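Local atomic coordinates of dihydrodipicolinate synthase (Bacillus anthracis, PDB entry 1XL9), a protein that probably catalyses the condensation of pyruvate with aspartate semialdehyde, the step that commits metabolites to the lysine and dipicolinate pathway. Residues T18-P23 and A33-L38. Numbering follows the deposited sequence.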
ATOM      1  N   THR A  18      27.288 -10.142   8.424  1.00 39.38           N
ATOM      2  CA  THR A  18      26.228 -11.096   8.688  1.00 38.82           C
ATOM      3  C   THR A  18      25.436 -10.667   9.918  1.00 38.58           C
ATOM      4  O   THR A  18      26.010 -10.392  10.971  1.00 39.39           O
ATOM      5  CB  THR A  18      26.780 -12.532   8.826  1.00 38.81           C
ATOM      6  OG1 THR A  18      27.431 -12.855   7.611  1.00 39.74           O
ATOM      7  CG2 THR A  18      25.695 -13.535   9.073  1.00 39.07           C
ATOM      8  N   ALA A  19      24.122 -10.552   9.733  1.00 37.45           N
ATOM      9  CA  ALA A  19      23.155 -10.379  10.809  1.00 36.96           C
ATOM     10  C   ALA A  19      22.945 -11.689  11.544  1.00 36.76           C
ATOM     11  O   ALA A  19      22.110 -12.515  11.128  1.00 37.85           O
ATOM     12  CB  ALA A  19      21.848  -9.863  10.237  1.00 36.53           C
ATOM     13  N   MET A  20      23.713 -11.895  12.619  1.00 36.19           N
ATOM     14  CA  MET A  20      23.814 -13.185  13.261  1.00 35.88           C
ATOM     15  C   MET A  20      22.671 -13.549  14.242  1.00 35.39           C
ATOM     16  O   MET A  20      22.208 -12.744  15.095  1.00 32.87           O
ATOM     17  CB  MET A  20      25.179 -13.315  13.934  1.00 36.95           C
ATOM     18  CG  MET A  20      25.579 -14.726  14.401  1.00 37.05           C
ATOM     19  SD  MET A  20      27.150 -14.758  15.364  1.00 38.89           S
ATOM     20  CE  MET A  20      26.611 -13.942  16.848  1.00 32.91           C
ATOM     21  N   VAL A  21      22.171 -14.782  14.061  1.00 34.46           N
ATOM     22  CA  VAL A  21      21.196 -15.351  14.949  1.00 35.01           C
ATOM     23  C   VAL A  21      21.878 -15.560  16.293  1.00 34.81           C
ATOM     24  O   VAL A  21      23.096 -15.645  16.375  1.00 34.99           O
ATOM     25  CB  VAL A  21      20.603 -16.732  14.450  1.00 34.40           C
ATOM     26  CG1 VAL A  21      19.976 -16.598  13.035  1.00 33.78           C
ATOM     27  CG2 VAL A  21      21.671 -17.793  14.470  1.00 35.13           C
ATOM     28  N   THR A  22      21.064 -15.702  17.331  1.00 35.32           N
ATOM     29  CA  THR A  22      21.530 -15.979  18.702  1.00 35.22           C
ATOM     30  C   THR A  22      21.102 -17.419  19.016  1.00 35.57           C
ATOM     31  O   THR A  22      19.929 -17.671  19.172  1.00 34.30           O
ATOM     32  CB  THR A  22      20.892 -15.002  19.684  1.00 34.24           C
ATOM     33  OG1 THR A  22      21.305 -13.680  19.326  1.00 33.37           O
ATOM     34  CG2 THR A  22      21.298 -15.322  21.088  1.00 34.69           C
ATOM     35  N   PRO A  23      22.067 -18.363  19.067  1.00 36.76           N
ATOM     36  CA  PRO A  23      21.760 -19.748  19.462  1.00 37.36           C
ATOM     37  C   PRO A  23      21.213 -19.926  20.866  1.00 38.22           C
ATOM     38  O   PRO A  23      21.802 -19.425  21.837  1.00 37.76           O
ATOM     39  CB  PRO A  23      23.121 -20.457  19.351  1.00 37.47           C
ATOM     40  CG  PRO A  23      23.896 -19.613  18.323  1.00 36.64           C
ATOM     41  CD  PRO A  23      23.498 -18.212  18.696  1.00 36.43           C
ATOM     42  N   ALA A  33      28.472 -22.252  23.601  1.00 40.64           N
ATOM     43  CA  ALA A  33      29.254 -23.206  22.837  1.00 40.28           C
ATOM     44  C   ALA A  33      28.841 -23.190  21.389  1.00 40.16           C
ATOM     45  O   ALA A  33      29.667 -23.272  20.495  1.00 41.16           O
ATOM     46  CB  ALA A  33      29.039 -24.609  23.391  1.00 41.15           C
ATOM     47  N   LYS A  34      27.550 -23.126  21.157  1.00 39.63           N
ATOM     48  CA  LYS A  34      27.034 -22.957  19.816  1.00 38.81           C
ATOM     49  C   LYS A  34      27.248 -21.541  19.269  1.00 38.16           C
ATOM     50  O   LYS A  34      27.207 -21.346  18.054  1.00 37.61           O
ATOM     51  CB  LYS A  34      25.557 -23.286  19.800  1.00 39.54           C
ATOM     52  CG  LYS A  34      25.215 -24.786  19.874  1.00 40.81           C
ATOM     53  CD  LYS A  34      23.703 -25.003  20.248  1.00 42.24           C
ATOM     54  CE  LYS A  34      23.193 -26.514  20.049  1.00 45.14           C
ATOM     55  NZ  LYS A  34      21.677 -26.724  20.341  1.00 45.68           N
ATOM     56  N   THR A  35      27.420 -20.540  20.141  1.00 36.98           N
ATOM     57  CA  THR A  35      27.689 -19.195  19.672  1.00 36.68           C
ATOM     58  C   THR A  35      29.091 -19.189  19.101  1.00 37.01           C
ATOM     59  O   THR A  35      29.327 -18.670  17.991  1.00 36.97           O
ATOM     60  CB  THR A  35      27.480 -18.075  20.759  1.00 36.55           C
ATOM     61  OG1 THR A  35      26.137 -18.103  21.259  1.00 34.40           O
ATOM     62  CG2 THR A  35      27.737 -16.665  20.163  1.00 35.10           C
ATOM     63  N   THR A  36      30.012 -19.782  19.861  1.00 37.54           N
ATOM     64  CA  THR A  36      31.423 -19.915  19.478  1.00 37.17           C
ATOM     65  C   THR A  36      31.606 -20.690  18.142  1.00 37.97           C
ATOM     66  O   THR A  36      32.284 -20.192  17.210  1.00 36.93           O
ATOM     67  CB  THR A  36      32.211 -20.511  20.670  1.00 37.54           C
ATOM     68  OG1 THR A  36      32.338 -19.505  21.705  1.00 36.74           O
ATOM     69  CG2 THR A  36      33.615 -20.962  20.243  1.00 37.66           C
ATOM     70  N   LYS A  37      30.978 -21.870  18.044  1.00 36.86           N
ATOM     71  CA  LYS A  37      30.923 -22.626  16.766  1.00 38.22           C
ATOM     72  C   LYS A  37      30.474 -21.782  15.554  1.00 37.28           C
ATOM     73  O   LYS A  37      31.092 -21.783  14.462  1.00 37.66           O
ATOM     74  CB  LYS A  37      29.953 -23.814  16.900  1.00 37.41           C
ATOM     75  CG  LYS A  37      30.442 -24.948  17.741  1.00 41.12           C
ATOM     76  CD  LYS A  37      29.861 -26.352  17.252  1.00 43.32           C
ATOM     77  CE  LYS A  37      29.833 -26.525  15.666  1.00 47.44           C
ATOM     78  NZ  LYS A  37      29.577 -27.979  15.142  1.00 46.51           N
ATOM     79  N   LEU A  38      29.378 -21.070  15.738  1.00 37.11           N
ATOM     80  CA  LEU A  38      28.840 -20.198  14.696  1.00 37.09           C
ATOM     81  C   LEU A  38      29.774 -19.029  14.320  1.00 36.52           C
ATOM     82  O   LEU A  38      30.001 -18.778  13.178  1.00 36.16           O
ATOM     83  CB  LEU A  38      27.488 -19.637  15.149  1.00 37.54           C
ATOM     84  CG  LEU A  38      26.308 -19.485  14.188  1.00 38.14           C
ATOM     85  CD1 LEU A  38      25.709 -18.133  14.460  1.00 38.25           C
ATOM     86  CD2 LEU A  38      26.583 -19.711  12.664  1.00 37.58           C
TER
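Lys34 meets Pro23 through the root of its side chain: Lys34 CB lies 3.8 Å from Pro23 CB, while Lys34 O sits 3.7 Å from Pro23 CG. The compact pyrrolidine ring suits this place, since it can lie close against the first turn of the helix, offers carbons to the contact and has a nitrogen without an N-H that needs a partner. Beyond CB the lysine chain runs out extended and leads away from the proline, carrying NZ to a salt bridge with Asp273; a long residue can thus give methylene to the contact and carry its charge off to a carboxylate. Thr35 meets the same ring at its CD corner, the two side chains crossing at about a right angle, with Thr35 OG1 3.7 Å from Pro23 CD. That hydroxyl is turned beside its own backbone N (chi1 -58°), and a bond to the O of Asp31 gives it a partner although it lies against ring carbons. Strand 16-20, helix 32-44 and strand 49-52 form the first beta-alpha-beta unit of the TIM barrel, and residues 18-23 run from the barrel strand toward the start of the helix. One turn after Lys34, Leu38 packs against Met20 and Val21. Leu38 CD1 is placed 3.4 Å from Met20 CG, but the leucine torsions are far from staggered, which makes so close an approach doubtful; Leu38 CD1 to Met20 SD is 3.8 Å. Met20 holds CG anti to the backbone N (chi1 -167°), and its unbranched, flexible thioether slides past the leucine in the opposite direction. Val21 crosses Leu38 nearly perpendicularly, Val21 CG2 lying 4.1 Å from Leu38 CD1.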